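Local coordinates for protein synthesis inhibitor I (Hordeum vulgare, PDB 4FBC) that is a barley protein synthesis inhibitor of the ribosome-inactivating protein family and holds adenosine monophosphate in a pocket, at residues Ala7-Lys12 against Pro60-Phe65; Leu134-Leu139 against Gly189-Lys194; Gln215-Ala220 against Ala238-Met243. The protein carries 3 engineered substitutions. All coordinates share one frame; numbering follows the deposited sequence.

The three contacts lie well apart, their centres 29 to 31 Å from one another and 16 to 18 Å from the centre of the chain; contacts 1 and 2 are on opposite sides of that centre. None touches another, the closest approach being about 13 Å between nearest atoms of contacts 1 and 2. Bound adenosine monophosphate is the common reference point. It lies about 8 Å from the side chain of Trp-64 in contact 1 and about 9 Å from that of Asp-216 in contact 3, whose helix 214-225 begins with the pocket residue Trp-214. Contact 2 is more remote, with the Leu-134 side chain about 13 Å away, but Leu-134 packs on helix 157-179, which supplies Leu-171 and Arg-179 to the pocket.

Contact 1: residues Ala7-Lys12 against Pro60-Phe65; sequences AKNVDK and PPSRWF
Two direct hydrogen bonds tie Lys-8 and Asn-9 to the chain running into Trp-64. Lys-8 N donates to Pro-61 O at 3.1 Å, and Asn-9 ND2 donates to Ser-62 O at 2.9 Å. The second bond is nearly straight (172° at the hydrogen), lies in the amide plane of Asn-9 and falls on a lone pair of the carbonyl. Pro-61 O is gripped twice: Trp-64 NE1, from its own segment, reaches it at 3.0 Å from the opposite face of the carbonyl plane to Lys-8 N, and this helps to fix the rotation of the indole. A weaker CA-H...O contact brings Ser-62 CA to 3.4 Å from Lys-8 O.

In the fold, the N-terminal arm of this ribosome-inactivating protein is laid against the entrance to strand 64-70, the second strand of the six-stranded mixed sheet. The arm then bends in a type I beta turn from Asn-9 to Lys-12, and Val-10 O bonds to His-66 NE2.

Apolar contact centres on the indole. Val-10 CG2, the branch anti to the carbonyl carbon, is the one that reaches the ring, sitting over one face in a CH-pi contact 3.8 Å from the centroid of the five-membered ring of Trp-64. Ala-7 CB meets CZ2 of Trp-64 at 3.5 Å, and Arg-83 of strand 78-83 also touches this side chain.

A water accepts from Trp-64 N at 2.9 Å and lies near Lys-12 O.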
# COMPACT_ATOMS: atom_id res chain seq x y z
N ALA A 7 -8.89 -16.37 3.78
CA ALA A 7 -7.52 -16.22 3.28
C ALA A 7 -6.60 -17.29 3.86
O ALA A 7 -6.88 -17.84 4.93
CB ALA A 7 -6.98 -14.84 3.63
N LYS A 8 -5.51 -17.57 3.15
CA LYS A 8 -4.48 -18.51 3.61
C LYS A 8 -3.15 -17.80 3.79
O LYS A 8 -2.89 -16.80 3.14
CB LYS A 8 -4.30 -19.64 2.58
CG LYS A 8 -5.54 -20.46 2.31
CD LYS A 8 -5.26 -21.59 1.34
CE LYS A 8 -6.54 -22.34 0.99
NZ LYS A 8 -6.29 -23.48 0.05
N ASN A 9 -2.30 -18.34 4.66
CA ASN A 9 -0.93 -17.84 4.85
C ASN A 9 -0.82 -16.42 5.41
O ASN A 9 0.20 -15.76 5.24
CB ASN A 9 -0.14 -17.93 3.54
CG ASN A 9 -0.17 -19.32 2.94
OD1 ASN A 9 0.01 -20.31 3.64
ND2 ASN A 9 -0.40 -19.40 1.64
N VAL A 10 -1.87 -15.94 6.09
CA VAL A 10 -1.83 -14.60 6.68
C VAL A 10 -0.68 -14.46 7.68
O VAL A 10 -0.05 -13.39 7.79
CB VAL A 10 -3.17 -14.23 7.32
CG1 VAL A 10 -3.07 -12.91 8.06
CG2 VAL A 10 -4.26 -14.16 6.26
N ASP A 11 -0.39 -15.54 8.41
CA ASP A 11 0.73 -15.53 9.36
C ASP A 11 1.93 -16.32 8.82
O ASP A 11 2.78 -16.76 9.59
CB ASP A 11 0.30 -16.06 10.73
CG ASP A 11 0.96 -15.32 11.88
OD1 ASP A 11 1.44 -14.19 11.68
OD2 ASP A 11 1.00 -15.87 13.00
N LYS A 12 1.99 -16.48 7.50
CA LYS A 12 3.19 -17.00 6.83
C LYS A 12 3.62 -16.01 5.77
O LYS A 12 3.55 -16.29 4.58
CB LYS A 12 2.93 -18.37 6.22
CG LYS A 12 2.62 -19.44 7.23
CD LYS A 12 2.13 -20.71 6.56
CE LYS A 12 1.98 -21.81 7.58
NZ LYS A 12 1.50 -21.25 8.88
N PRO A 60 -8.59 -18.22 -2.68
CA PRO A 60 -8.71 -17.02 -1.84
C PRO A 60 -7.32 -16.38 -1.69
O PRO A 60 -6.34 -17.05 -2.02
CB PRO A 60 -9.18 -17.57 -0.50
CG PRO A 60 -9.79 -18.90 -0.82
CD PRO A 60 -9.01 -19.44 -1.97
N PRO A 61 -7.24 -15.13 -1.20
CA PRO A 61 -5.92 -14.49 -1.10
C PRO A 61 -4.94 -15.32 -0.26
O PRO A 61 -5.15 -15.48 0.94
CB PRO A 61 -6.22 -13.17 -0.39
CG PRO A 61 -7.67 -12.88 -0.73
CD PRO A 61 -8.33 -14.22 -0.80
N SER A 62 -3.88 -15.83 -0.90
CA SER A 62 -2.94 -16.71 -0.21
C SER A 62 -1.49 -16.20 -0.22
O SER A 62 -0.58 -16.92 0.20
CB SER A 62 -3.00 -18.13 -0.79
OG SER A 62 -2.26 -18.22 -1.99
N ARG A 63 -1.28 -14.98 -0.70
CA ARG A 63 0.05 -14.37 -0.72
C ARG A 63 0.04 -13.08 0.11
O ARG A 63 -0.65 -12.13 -0.24
CB ARG A 63 0.49 -14.09 -2.17
CG ARG A 63 0.67 -15.33 -3.02
CD ARG A 63 1.18 -15.00 -4.41
NE ARG A 63 2.52 -14.41 -4.35
CZ ARG A 63 2.77 -13.12 -4.56
NH1 ARG A 63 1.77 -12.30 -4.87
NH2 ARG A 63 4.01 -12.66 -4.47
N TRP A 64 0.81 -13.08 1.20
CA TRP A 64 0.80 -11.99 2.18
C TRP A 64 2.21 -11.55 2.55
O TRP A 64 3.15 -12.33 2.43
CB TRP A 64 0.09 -12.45 3.46
CG TRP A 64 -1.37 -12.78 3.23
CD1 TRP A 64 -1.88 -13.95 2.76
CD2 TRP A 64 -2.49 -11.91 3.46
NE1 TRP A 64 -3.25 -13.86 2.67
CE2 TRP A 64 -3.65 -12.62 3.10
CE3 TRP A 64 -2.62 -10.61 3.94
CZ2 TRP A 64 -4.92 -12.07 3.20
CZ3 TRP A 64 -3.89 -10.05 4.04
CH2 TRP A 64 -5.02 -10.79 3.67
N PHE A 65 2.35 -10.29 2.98
CA PHE A 65 3.58 -9.87 3.66
C PHE A 65 3.22 -9.13 4.94
O PHE A 65 2.06 -8.74 5.13
CB PHE A 65 4.52 -9.05 2.75
CG PHE A 65 4.02 -7.67 2.38
CD1 PHE A 65 3.11 -7.50 1.35
CD2 PHE A 65 4.52 -6.54 3.02
CE1 PHE A 65 2.66 -6.24 0.97
CE2 PHE A 65 4.08 -5.25 2.65
CZ PHE A 65 3.15 -5.11 1.63
O HOH W 1 1.88 -15.54 2.25

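Contact 2: residues Leu134-Leu139 against Gly189-Lys194; sequences LGRQQL and GLLHPK
Leu-134 meets Leu-190 where the weakly bonded strand at about 134-135 passes the last, loosely bonded turn of the helix that starts at 181. The contact belongs to the helical part of the ribosome-inactivating protein fold: one segment leads into helix 136-147, while the other is the chain leaving the helix from 181. Leu-190 reaches across with one branch, its CD1 lying 3.4 Å from Leu-134 O and 4.1 Å from Leu-134 CB. Leu-134 itself is held by backbone bonding to Gly-201 in the paired strand 200-201, and its side chain packs on Leu-172 and Met-173 of helix 157-179.

Gly-135 follows at the N-cap position. Its backbone angles, with phi at 158°, call for glycine: a CB here would be jammed against the carbonyl O of Leu-134 and would clash with Gln-138 OE1. Its own O accepts from Leu-139 N in the first turn of the helix.

Arg-136 carries most of the polar contact. Its backbone N donates to a water, which in turn donates to Leu-190 O at 2.6 Å and so bridges the two main chains. The side chain leaves with CG anti to the backbone N (chi1 -166°) and bends at chi3, crossing Leu-191 at about a right angle. Leu-191 CD2 touches Arg-136 CB at 3.8 Å and also lies over the centre of one guanidinium face, 4.1 Å above its plane. At the far end the group is shared: NH1 donates to Val-21 O and Ala-23 O, in the chain just before helix 25-39, so one arginine links three parts of the fold. Arg-136 NH2 donates to His-192 O at 3.0 Å, the donor standing above the carbonyl plane and the bond bent to 140° at the hydrogen. A second water accepts from both Arg-136 NE and His-192 N, each 3.0 Å away.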
# COMPACT_ATOMS: atom_id res chain seq x y z
N LEU A 134 -0.77 13.83 7.88
CA LEU A 134 0.28 12.83 7.90
C LEU A 134 1.53 13.45 8.53
O LEU A 134 1.68 14.68 8.52
CB LEU A 134 0.58 12.35 6.48
CG LEU A 134 -0.64 11.77 5.74
CD1 LEU A 134 -0.28 11.37 4.33
CD2 LEU A 134 -1.20 10.60 6.50
N GLY A 135 2.40 12.61 9.08
CA GLY A 135 3.63 13.09 9.69
C GLY A 135 4.18 12.08 10.68
O GLY A 135 3.55 11.04 10.92
N ARG A 136 5.33 12.38 11.28
CA ARG A 136 5.94 11.47 12.24
C ARG A 136 5.06 11.20 13.48
O ARG A 136 4.87 10.04 13.86
CB ARG A 136 7.32 11.95 12.68
CG ARG A 136 8.12 10.88 13.40
CD ARG A 136 9.44 11.40 13.96
NE ARG A 136 10.39 11.83 12.94
CZ ARG A 136 11.13 11.01 12.19
NH1 ARG A 136 11.00 9.70 12.32
NH2 ARG A 136 11.99 11.49 11.31
N GLN A 137 4.54 12.24 14.11
CA GLN A 137 3.70 12.04 15.29
C GLN A 137 2.39 11.32 14.97
O GLN A 137 1.91 10.51 15.77
CB GLN A 137 3.43 13.35 16.03
CG GLN A 137 2.97 13.12 17.45
CD GLN A 137 4.02 12.39 18.26
OE1 GLN A 137 5.17 12.81 18.31
NE2 GLN A 137 3.63 11.27 18.88
N GLN A 138 1.81 11.60 13.81
CA GLN A 138 0.58 10.91 13.40
C GLN A 138 0.85 9.44 13.18
O GLN A 138 -0.01 8.60 13.47
CB GLN A 138 -0.02 11.52 12.12
CG GLN A 138 -0.66 12.89 12.32
CD GLN A 138 0.36 14.00 12.44
OE1 GLN A 138 1.57 13.78 12.31
NE2 GLN A 138 -0.12 15.22 12.68
N LEU A 139 2.02 9.12 12.65
CA LEU A 139 2.44 7.74 12.47
C LEU A 139 2.60 7.06 13.81
O LEU A 139 2.06 5.97 14.04
CB LEU A 139 3.75 7.68 11.67
CG LEU A 139 4.39 6.30 11.50
CD1 LEU A 139 3.45 5.39 10.73
CD2 LEU A 139 5.73 6.39 10.77
N GLY A 189 9.32 13.73 3.01
CA GLY A 189 9.55 15.16 3.16
C GLY A 189 9.08 15.72 4.49
O GLY A 189 9.51 16.80 4.90
N LEU A 190 8.19 14.99 5.16
CA LEU A 190 7.67 15.39 6.47
C LEU A 190 8.53 14.87 7.62
O LEU A 190 8.38 15.32 8.76
CB LEU A 190 6.23 14.90 6.65
CG LEU A 190 5.19 15.41 5.66
CD1 LEU A 190 3.84 14.74 5.93
CD2 LEU A 190 5.07 16.93 5.70
N LEU A 191 9.43 13.93 7.33
CA LEU A 191 10.26 13.31 8.36
C LEU A 191 11.58 14.03 8.50
O LEU A 191 12.34 14.15 7.53
CB LEU A 191 10.50 11.83 8.04
CG LEU A 191 9.21 11.02 7.90
CD1 LEU A 191 9.50 9.58 7.58
CD2 LEU A 191 8.37 11.14 9.17
N HIS A 192 11.86 14.53 9.70
CA HIS A 192 13.06 15.32 9.95
C HIS A 192 13.76 14.86 11.23
O HIS A 192 13.15 14.17 12.05
CB HIS A 192 12.69 16.80 10.09
CG HIS A 192 11.87 17.34 8.96
ND1 HIS A 192 12.41 17.60 7.72
CD2 HIS A 192 10.57 17.69 8.89
CE1 HIS A 192 11.46 18.08 6.93
NE2 HIS A 192 10.34 18.14 7.62
N PRO A 193 15.03 15.24 11.42
CA PRO A 193 15.70 14.96 12.69
C PRO A 193 15.05 15.73 13.85
O PRO A 193 14.26 16.66 13.62
CB PRO A 193 17.13 15.47 12.46
CG PRO A 193 17.30 15.47 10.98
CD PRO A 193 15.95 15.83 10.43
N LYS A 194 15.38 15.36 15.08
CA LYS A 194 14.73 15.95 16.24
C LYS A 194 15.09 17.42 16.43
O LYS A 194 14.38 18.14 17.13
CB LYS A 194 15.04 15.14 17.51
CG LYS A 194 14.29 13.81 17.55
CD LYS A 194 14.78 12.90 18.67
CE LYS A 194 14.44 11.44 18.36
NZ LYS A 194 15.43 10.80 17.45
O HOH W 2 10.16 14.70 12.16
O HOH W 3 6.53 14.80 10.54

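Contact 3: residues Gln215-Ala220 against Ala238-Met243; sequences QDLSAA and APIEKM
The helix turn carrying Leu-217 and Ala-220 runs beside the chain 238-243, with CA atoms 7.8 Å apart at Leu-217 and Ile-240 and 6.5 Å apart at Ala-220 and Ala-238. This is apolar packing of helix 214-225 against the connection that leads on to helix 248-254, in the C-terminal region of the ribosome-inactivating protein. No direct hydrogen bond crosses it.

Ile-240 points at the helix, and its CD1 does the touching: it lies 4.1 Å from Leu-217 CD1 and 4.2 Å from Ala-220 CB, meeting two residues three apart on one helix flank. Asp-216 O is also near this methyl group. Met-243, in a 3-10 turn, comes in obliquely with its chain extended beyond CG (chi2 -178°), which carries the sulfur out to the leucine. Met-243 SD lies 3.9 Å from Leu-217 CB, close to both leucine methyls as well. In the surrounding fold, Leu-217 also touches Ala-251 and Thr-254 of helix 248-254, and Met-243 touches Ala-209 of helix 205-211.

At the Ala-238 end a water bridges the backbones, donating to Ala-220 O at 2.8 Å and accepting from Ala-238 N at 3.0 Å.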
# COMPACT_ATOMS: atom_id res chain seq x y z
N GLN A 215 -5.33 1.61 -10.22
CA GLN A 215 -5.54 0.70 -11.34
C GLN A 215 -5.55 1.45 -12.68
O GLN A 215 -4.93 1.01 -13.65
CB GLN A 215 -6.84 -0.10 -11.14
CG GLN A 215 -7.14 -1.10 -12.25
CD GLN A 215 -8.25 -2.08 -11.87
OE1 GLN A 215 -9.10 -1.76 -11.04
NE2 GLN A 215 -8.23 -3.26 -12.47
N ASP A 216 -6.25 2.59 -12.72
CA ASP A 216 -6.31 3.41 -13.93
C ASP A 216 -4.92 3.88 -14.38
O ASP A 216 -4.60 3.84 -15.56
CB ASP A 216 -7.19 4.65 -13.69
CG ASP A 216 -8.66 4.33 -13.65
OD1 ASP A 216 -9.07 3.26 -14.15
OD2 ASP A 216 -9.43 5.18 -13.13
N LEU A 217 -4.10 4.33 -13.43
CA LEU A 217 -2.77 4.83 -13.78
C LEU A 217 -1.87 3.67 -14.20
O LEU A 217 -1.11 3.79 -15.15
CB LEU A 217 -2.15 5.62 -12.62
CG LEU A 217 -0.79 6.27 -12.90
CD1 LEU A 217 -0.85 7.24 -14.09
CD2 LEU A 217 -0.27 7.00 -11.66
N SER A 218 -1.97 2.55 -13.48
CA SER A 218 -1.19 1.37 -13.82
C SER A 218 -1.53 0.90 -15.23
O SER A 218 -0.64 0.66 -16.05
CB SER A 218 -1.45 0.24 -12.81
OG SER A 218 -1.00 0.60 -11.52
N ALA A 219 -2.83 0.78 -15.51
CA ALA A 219 -3.26 0.36 -16.84
C ALA A 219 -2.82 1.34 -17.94
O ALA A 219 -2.38 0.92 -19.00
CB ALA A 219 -4.77 0.15 -16.87
N ALA A 220 -2.93 2.64 -17.68
CA ALA A 220 -2.50 3.64 -18.65
C ALA A 220 -1.03 3.51 -19.06
O ALA A 220 -0.67 3.68 -20.23
CB ALA A 220 -2.79 5.06 -18.14
N ALA A 238 -2.25 8.07 -22.55
CA ALA A 238 -3.46 8.88 -22.44
C ALA A 238 -3.45 9.66 -21.13
O ALA A 238 -3.55 9.07 -20.05
CB ALA A 238 -4.70 7.99 -22.52
N PRO A 239 -3.34 10.99 -21.22
CA PRO A 239 -3.21 11.83 -20.02
C PRO A 239 -4.31 11.62 -18.98
O PRO A 239 -5.47 11.33 -19.32
CB PRO A 239 -3.32 13.26 -20.57
CG PRO A 239 -2.92 13.16 -21.99
CD PRO A 239 -3.36 11.79 -22.45
N ILE A 240 -3.93 11.76 -17.72
CA ILE A 240 -4.91 11.75 -16.64
C ILE A 240 -4.71 13.07 -15.90
O ILE A 240 -3.93 13.17 -14.95
CB ILE A 240 -4.72 10.53 -15.71
CG1 ILE A 240 -4.72 9.23 -16.51
CG2 ILE A 240 -5.81 10.48 -14.64
CD1 ILE A 240 -4.52 7.98 -15.65
N GLU A 241 -5.40 14.10 -16.38
CA GLU A 241 -5.17 15.47 -15.94
C GLU A 241 -5.38 15.65 -14.44
O GLU A 241 -4.67 16.43 -13.79
CB GLU A 241 -6.09 16.42 -16.71
CG GLU A 241 -5.46 17.76 -16.96
CD GLU A 241 -4.14 17.64 -17.68
OE1 GLU A 241 -4.09 16.94 -18.72
OE2 GLU A 241 -3.15 18.23 -17.20
N LYS A 242 -6.35 14.93 -13.90
CA LYS A 242 -6.71 15.04 -12.50
C LYS A 242 -5.57 14.57 -11.58
O LYS A 242 -5.46 15.01 -10.43
CB LYS A 242 -7.97 14.22 -12.24
CG LYS A 242 -8.80 14.69 -11.06
CD LYS A 242 -10.00 13.78 -10.86
CE LYS A 242 -10.56 13.90 -9.45
NZ LYS A 242 -11.77 13.04 -9.24
N MET A 243 -4.74 13.67 -12.09
CA MET A 243 -3.57 13.18 -11.36
C MET A 243 -2.32 14.01 -11.60
O MET A 243 -1.27 13.77 -10.98
CB MET A 243 -3.27 11.74 -11.77
CG MET A 243 -4.35 10.76 -11.40
SD MET A 243 -3.81 9.12 -11.89
CE MET A 243 -5.23 8.14 -11.41
O HOH W 4 -2.36 5.10 -21.89